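Local coordinates for protein 1-deoxy-D-xylulose 5-phosphate reductoisomerase (Zymomonas mobilis, PDB 1R0K) that catalyses the NADPH-dependent rearrangement and reduction of 1-deoxy-D-xylulose 5-phosphate to 2-C-methyl-D-erythritol 4-phosphate, with the help of a divalent metal ion, at residues 155-159 and 160-164; 25-28 and 29-32. All blocks are in the same frame, centred on the assembly; numbering follows the deposited sequence.

Interaction 1 (155-159 and 160-164)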
loop_
_atom_site.group_PDB
_atom_site.type_symbol
_atom_site.label_atom_id
_atom_site.label_comp_id
_atom_site.label_asym_id
_atom_site.label_seq_id
_atom_site.Cartn_x
_atom_site.Cartn_y
_atom_site.Cartn_z
ATOM N N ALA B 155 -8.975 3.995 -0.535
ATOM C CA ALA B 155 -7.903 3.005 -0.585
ATOM C C ALA B 155 -7.047 3.273 -1.820
ATOM O O ALA B 155 -5.817 3.231 -1.760
ATOM C CB ALA B 155 -8.495 1.599 -0.654
ATOM N N ILE B 156 -7.706 3.537 -2.944
ATOM C CA ILE B 156 -6.979 3.825 -4.178
ATOM C C ILE B 156 -6.167 5.097 -3.986
ATOM O O ILE B 156 -4.980 5.151 -4.313
ATOM C CB ILE B 156 -7.936 4.002 -5.361
ATOM C CG1 ILE B 156 -8.659 2.674 -5.633
ATOM C CG2 ILE B 156 -7.155 4.458 -6.599
ATOM C CD1 ILE B 156 -9.795 2.773 -6.634
ATOM N N PHE B 157 -6.809 6.118 -3.433
ATOM C CA PHE B 157 -6.143 7.384 -3.192
ATOM C C PHE B 157 -4.860 7.230 -2.352
ATOM O O PHE B 157 -3.834 7.855 -2.653
ATOM C CB PHE B 157 -7.115 8.344 -2.510
ATOM C CG PHE B 157 -6.587 9.731 -2.384
ATOM C CD1 PHE B 157 -5.694 10.058 -1.370
ATOM C CD2 PHE B 157 -6.961 10.710 -3.296
ATOM C CE1 PHE B 157 -5.183 11.340 -1.270
ATOM C CE2 PHE B 157 -6.453 11.996 -3.201
ATOM C CZ PHE B 157 -5.564 12.311 -2.187
ATOM N N GLN B 158 -4.911 6.399 -1.312
ATOM C CA GLN B 158 -3.748 6.188 -0.446
ATOM C C GLN B 158 -2.614 5.416 -1.125
ATOM O O GLN B 158 -1.490 5.413 -0.643
ATOM C CB GLN B 158 -4.156 5.454 0.839
ATOM C CG GLN B 158 -5.042 6.283 1.774
ATOM C CD GLN B 158 -5.217 5.651 3.145
ATOM O OE1 GLN B 158 -4.257 5.160 3.740
ATOM N NE2 GLN B 158 -6.446 5.679 3.664
ATOM N N CYS B 159 -2.917 4.766 -2.244
ATOM C CA CYS B 159 -1.929 3.984 -2.983
ATOM C C CYS B 159 -1.618 4.580 -4.359
ATOM O O CYS B 159 -0.837 4.007 -5.116
ATOM C CB CYS B 159 -2.446 2.558 -3.198
ATOM S SG CYS B 159 -2.884 1.658 -1.695
ATOM N N PHE B 160 -2.223 5.723 -4.664
ATOM C CA PHE B 160 -2.090 6.393 -5.963
ATOM C C PHE B 160 -0.954 7.410 -6.082
ATOM O O PHE B 160 -0.706 8.191 -5.168
ATOM C CB PHE B 160 -3.420 7.092 -6.289
ATOM C CG PHE B 160 -3.554 7.534 -7.722
ATOM C CD1 PHE B 160 -3.972 6.639 -8.702
ATOM C CD2 PHE B 160 -3.265 8.848 -8.092
ATOM C CE1 PHE B 160 -4.102 7.042 -10.038
ATOM C CE2 PHE B 160 -3.391 9.264 -9.423
ATOM C CZ PHE B 160 -3.811 8.356 -10.400
ATOM N N PRO B 161 -0.252 7.422 -7.226
ATOM C CA PRO B 161 0.845 8.380 -7.405
ATOM C C PRO B 161 0.282 9.727 -7.866
ATOM O O PRO B 161 0.209 10.007 -9.061
ATOM C CB PRO B 161 1.700 7.719 -8.479
ATOM C CG PRO B 161 0.657 7.098 -9.369
ATOM C CD PRO B 161 -0.323 6.484 -8.362
ATOM N N HIS B 162 -0.121 10.555 -6.912
ATOM C CA HIS B 162 -0.681 11.865 -7.230
ATOM C C HIS B 162 0.350 12.712 -7.979
ATOM O O HIS B 162 1.521 12.734 -7.614
ATOM C CB HIS B 162 -1.109 12.576 -5.941
ATOM C CG HIS B 162 -1.958 11.731 -5.038
ATOM N ND1 HIS B 162 -3.192 11.247 -5.414
ATOM C CD2 HIS B 162 -1.732 11.256 -3.789
ATOM C CE1 HIS B 162 -3.688 10.506 -4.439
ATOM N NE2 HIS B 162 -2.821 10.494 -3.441
ATOM N N HIS B 163 -0.086 13.398 -9.031
ATOM C CA HIS B 163 0.806 14.250 -9.821
ATOM C C HIS B 163 1.741 13.444 -10.731
ATOM O O HIS B 163 2.610 14.010 -11.399
ATOM C CB HIS B 163 1.635 15.149 -8.892
ATOM C CG HIS B 163 0.807 15.944 -7.931
ATOM N ND1 HIS B 163 1.122 16.052 -6.593
ATOM C CD2 HIS B 163 -0.328 16.660 -8.108
ATOM C CE1 HIS B 163 0.214 16.796 -5.987
ATOM N NE2 HIS B 163 -0.677 17.178 -6.884
ATOM N N ASN B 164 1.562 12.126 -10.744
ATOM C CA ASN B 164 2.367 11.240 -11.582
ATOM C C ASN B 164 1.510 10.078 -12.079
ATOM O O ASN B 164 1.906 8.922 -11.982
ATOM C CB ASN B 164 3.562 10.691 -10.796
ATOM C CG ASN B 164 4.677 11.708 -10.643
ATOM O OD1 ASN B 164 5.203 12.220 -11.632
ATOM N ND2 ASN B 164 5.045 12.001 -9.401
#
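Two first torsions bring Phe157 and His162 together. Chi1 of Phe157 is -172°, which sets CG beside its own carbonyl carbon and brings the end of the ring nearer the following loop. Chi1 of His162 is -50°, with CG beside the backbone N, and the imidazole reaches back to the helix. Its CE1 stands over the centre of the Phe157 ring, 3.2 Å above the plane. The rings meet obliquely, with planes 39° apart. Phe157 O lies at the imidazole edge, 2.9 Å from His162 NE2. Over one face of the His162 imidazole sits Phe160 O, 3.5 Å above the ring centre. The imidazole thus has a carbonyl over one face and another at its edge.

The contact follows the chain out of helix 151-159 into the loop before strand 168-175. Phe160 N gives a weak bond to Phe157 O (3.3 Å). Pro161 centres an inverse gamma turn and opens a type II beta turn that runs to Asn164. Asn164 N closes that turn on Pro161 O at 3.0 Å.

Ile156 CG2 meets Phe160 CD1 loosely, at 4.4 Å. Phe160 also packs on Val168 and Ile171 of strand 168-175 and on the ring of Phe229. Phe157 meets the ring of His272. Ile156 lies one turn along the helix from Glu152, a predicted metal ligand.

Interaction 2 (25-28 and 29-32)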
loop_
_atom_site.group_PDB
_atom_site.type_symbol
_atom_site.label_atom_id
_atom_site.label_comp_id
_atom_site.label_asym_id
_atom_site.label_seq_id
_atom_site.Cartn_x
_atom_site.Cartn_y
_atom_site.Cartn_z
ATOM N N GLU B 25 -15.075 15.514 17.391
ATOM C CA GLU B 25 -15.267 15.742 18.815
ATOM C C GLU B 25 -14.145 15.236 19.724
ATOM O O GLU B 25 -14.041 15.661 20.878
ATOM C CB GLU B 25 -16.626 15.193 19.231
ATOM C CG GLU B 25 -17.757 16.066 18.694
ATOM C CD GLU B 25 -19.125 15.581 19.101
ATOM O OE1 GLU B 25 -19.734 14.793 18.342
ATOM O OE2 GLU B 25 -19.582 15.986 20.191
ATOM N N ARG B 26 -13.302 14.351 19.201
ATOM C CA ARG B 26 -12.155 13.837 19.951
ATOM C C ARG B 26 -11.007 14.819 19.732
ATOM O O ARG B 26 -9.911 14.645 20.264
ATOM C CB ARG B 26 -11.721 12.467 19.419
ATOM C CG ARG B 26 -12.749 11.371 19.572
ATOM C CD ARG B 26 -12.325 10.107 18.834
ATOM N NE ARG B 26 -13.341 9.068 18.962
ATOM C CZ ARG B 26 -13.543 8.354 20.062
ATOM N NH1 ARG B 26 -12.789 8.557 21.134
ATOM N NH2 ARG B 26 -14.515 7.455 20.098
ATOM N N ASN B 27 -11.270 15.856 18.944
ATOM C CA ASN B 27 -10.246 16.839 18.620
ATOM C C ASN B 27 -10.797 18.254 18.491
ATOM O O ASN B 27 -10.440 18.985 17.567
ATOM C CB ASN B 27 -9.569 16.431 17.311
ATOM C CG ASN B 27 -8.862 15.095 17.415
ATOM O OD1 ASN B 27 -7.766 15.008 17.967
ATOM N ND2 ASN B 27 -9.492 14.041 16.895
ATOM N N LEU B 28 -11.658 18.647 19.419
ATOM C CA LEU B 28 -12.240 19.977 19.371
ATOM C C LEU B 28 -11.198 21.068 19.554
ATOM O O LEU B 28 -11.463 22.238 19.288
ATOM C CB LEU B 28 -13.348 20.103 20.419
ATOM C CG LEU B 28 -14.591 19.289 20.049
ATOM C CD1 LEU B 28 -15.630 19.375 21.164
ATOM C CD2 LEU B 28 -15.152 19.814 18.729
ATOM N N ASP B 29 -10.007 20.689 20.001
ATOM C CA ASP B 29 -8.944 21.671 20.178
ATOM C C ASP B 29 -8.250 21.893 18.834
ATOM O O ASP B 29 -7.486 22.845 18.665
ATOM C CB ASP B 29 -7.927 21.183 21.217
ATOM C CG ASP B 29 -7.212 19.917 20.790
ATOM O OD1 ASP B 29 -7.893 18.919 20.469
ATOM O OD2 ASP B 29 -5.963 19.917 20.782
ATOM N N ARG B 30 -8.535 21.013 17.877
ATOM C CA ARG B 30 -7.937 21.090 16.544
ATOM C C ARG B 30 -8.937 21.552 15.484
ATOM O O ARG B 30 -8.553 22.110 14.455
ATOM C CB ARG B 30 -7.381 19.718 16.140
ATOM C CG ARG B 30 -6.114 19.292 16.878
ATOM C CD ARG B 30 -5.846 17.794 16.722
ATOM N NE ARG B 30 -5.933 17.349 15.332
ATOM C CZ ARG B 30 -5.909 16.073 14.944
ATOM N NH1 ARG B 30 -5.798 15.099 15.842
ATOM N NH2 ARG B 30 -6.008 15.769 13.654
ATOM N N TYR B 31 -10.220 21.320 15.744
ATOM C CA TYR B 31 -11.264 21.681 14.796
ATOM C C TYR B 31 -12.368 22.566 15.344
ATOM O O TYR B 31 -12.842 22.370 16.461
ATOM C CB TYR B 31 -11.900 20.414 14.225
ATOM C CG TYR B 31 -10.898 19.478 13.603
ATOM C CD1 TYR B 31 -10.586 18.261 14.207
ATOM C CD2 TYR B 31 -10.235 19.823 12.428
ATOM C CE1 TYR B 31 -9.633 17.410 13.658
ATOM C CE2 TYR B 31 -9.281 18.978 11.868
ATOM C CZ TYR B 31 -8.984 17.774 12.488
ATOM O OH TYR B 31 -8.031 16.943 11.940
ATOM N N GLN B 32 -12.783 23.526 14.525
ATOM C CA GLN B 32 -13.856 24.452 14.863
ATOM C C GLN B 32 -15.005 24.214 13.886
ATOM O O GLN B 32 -14.874 24.445 12.684
ATOM C CB GLN B 32 -13.366 25.896 14.750
ATOM C CG GLN B 32 -14.488 26.914 14.635
ATOM C CD GLN B 32 -13.998 28.339 14.778
ATOM O OE1 GLN B 32 -13.012 28.740 14.151
ATOM N NE2 GLN B 32 -14.690 29.120 15.601
HETATM O O HOH W 1 -6.526 16.860 19.630
#
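The guanidinium of Arg30 has Asn27 CB over one face. The side chains of Asn27 and Arg30 lie side by side and point the same way, with amide and guanidinium planes 58° apart. Asn27 OD1 comes 2.9 Å from Arg30 NH1. A bend at chi3 (49°) turns the Arg30 chain so that the guanidinium also reaches its neighbour, and NH2 makes a weak bond to Tyr31 OH. One face of the Tyr31 ring carries Arg30 CB, 4.0 Å above the plane and offset toward the rim. Asn27 approaches the same ring through CB, 3.7 Å from Tyr31 CD1.

The backbone turns tightly here. Asn27 O accepts from both Arg30 N (2.8 Å) and Tyr31 N (3.0 Å). The first donor stands well above the carbonyl plane, while the second lies nearly in line with the C=O bond. This turn joins helix 15-25 to strand 31-38, in the first beta-alpha-beta crossover of the Rossmann-type NADPH-binding domain. Tyr31 enters the sheet beside strand 5-10.

Asn27 ND2 bonds to Leu23 O in the preceding helix, which helps fix the amide rotation. A water donates to Asn27 OD1 and to Asp29 OD1, the latter at 2.6 Å. With a leucine in place of Arg30, Tyr31 OH would probably lose its weak guanidinium partner, and Asn27 OD1 its charged neighbour. Asn27 thus ties the turn through its carbonyl, its amide and a water shared with Asp29, so the chain is held by polar atoms at the surface while the buried Tyr31 leads into the sheet.

Overall arrangement
Both interactions are local, and each lies where a helix passes into a loop that leads to a strand. Their centres are about 28 Å apart and their nearest atoms about 14 Å, so they do not touch. Interaction 2 belongs to the N-terminal Rossmann-type domain and lies at the surface, away from the annotated sites. Interaction 1 is partly buried, and its helix begins with predicted substrate and metal ligands. They share no helix or strand. Their chemistry follows their place: aromatic rings and apolar packing dominate at 155-164, whereas charge, amide and water dominate at 25-32.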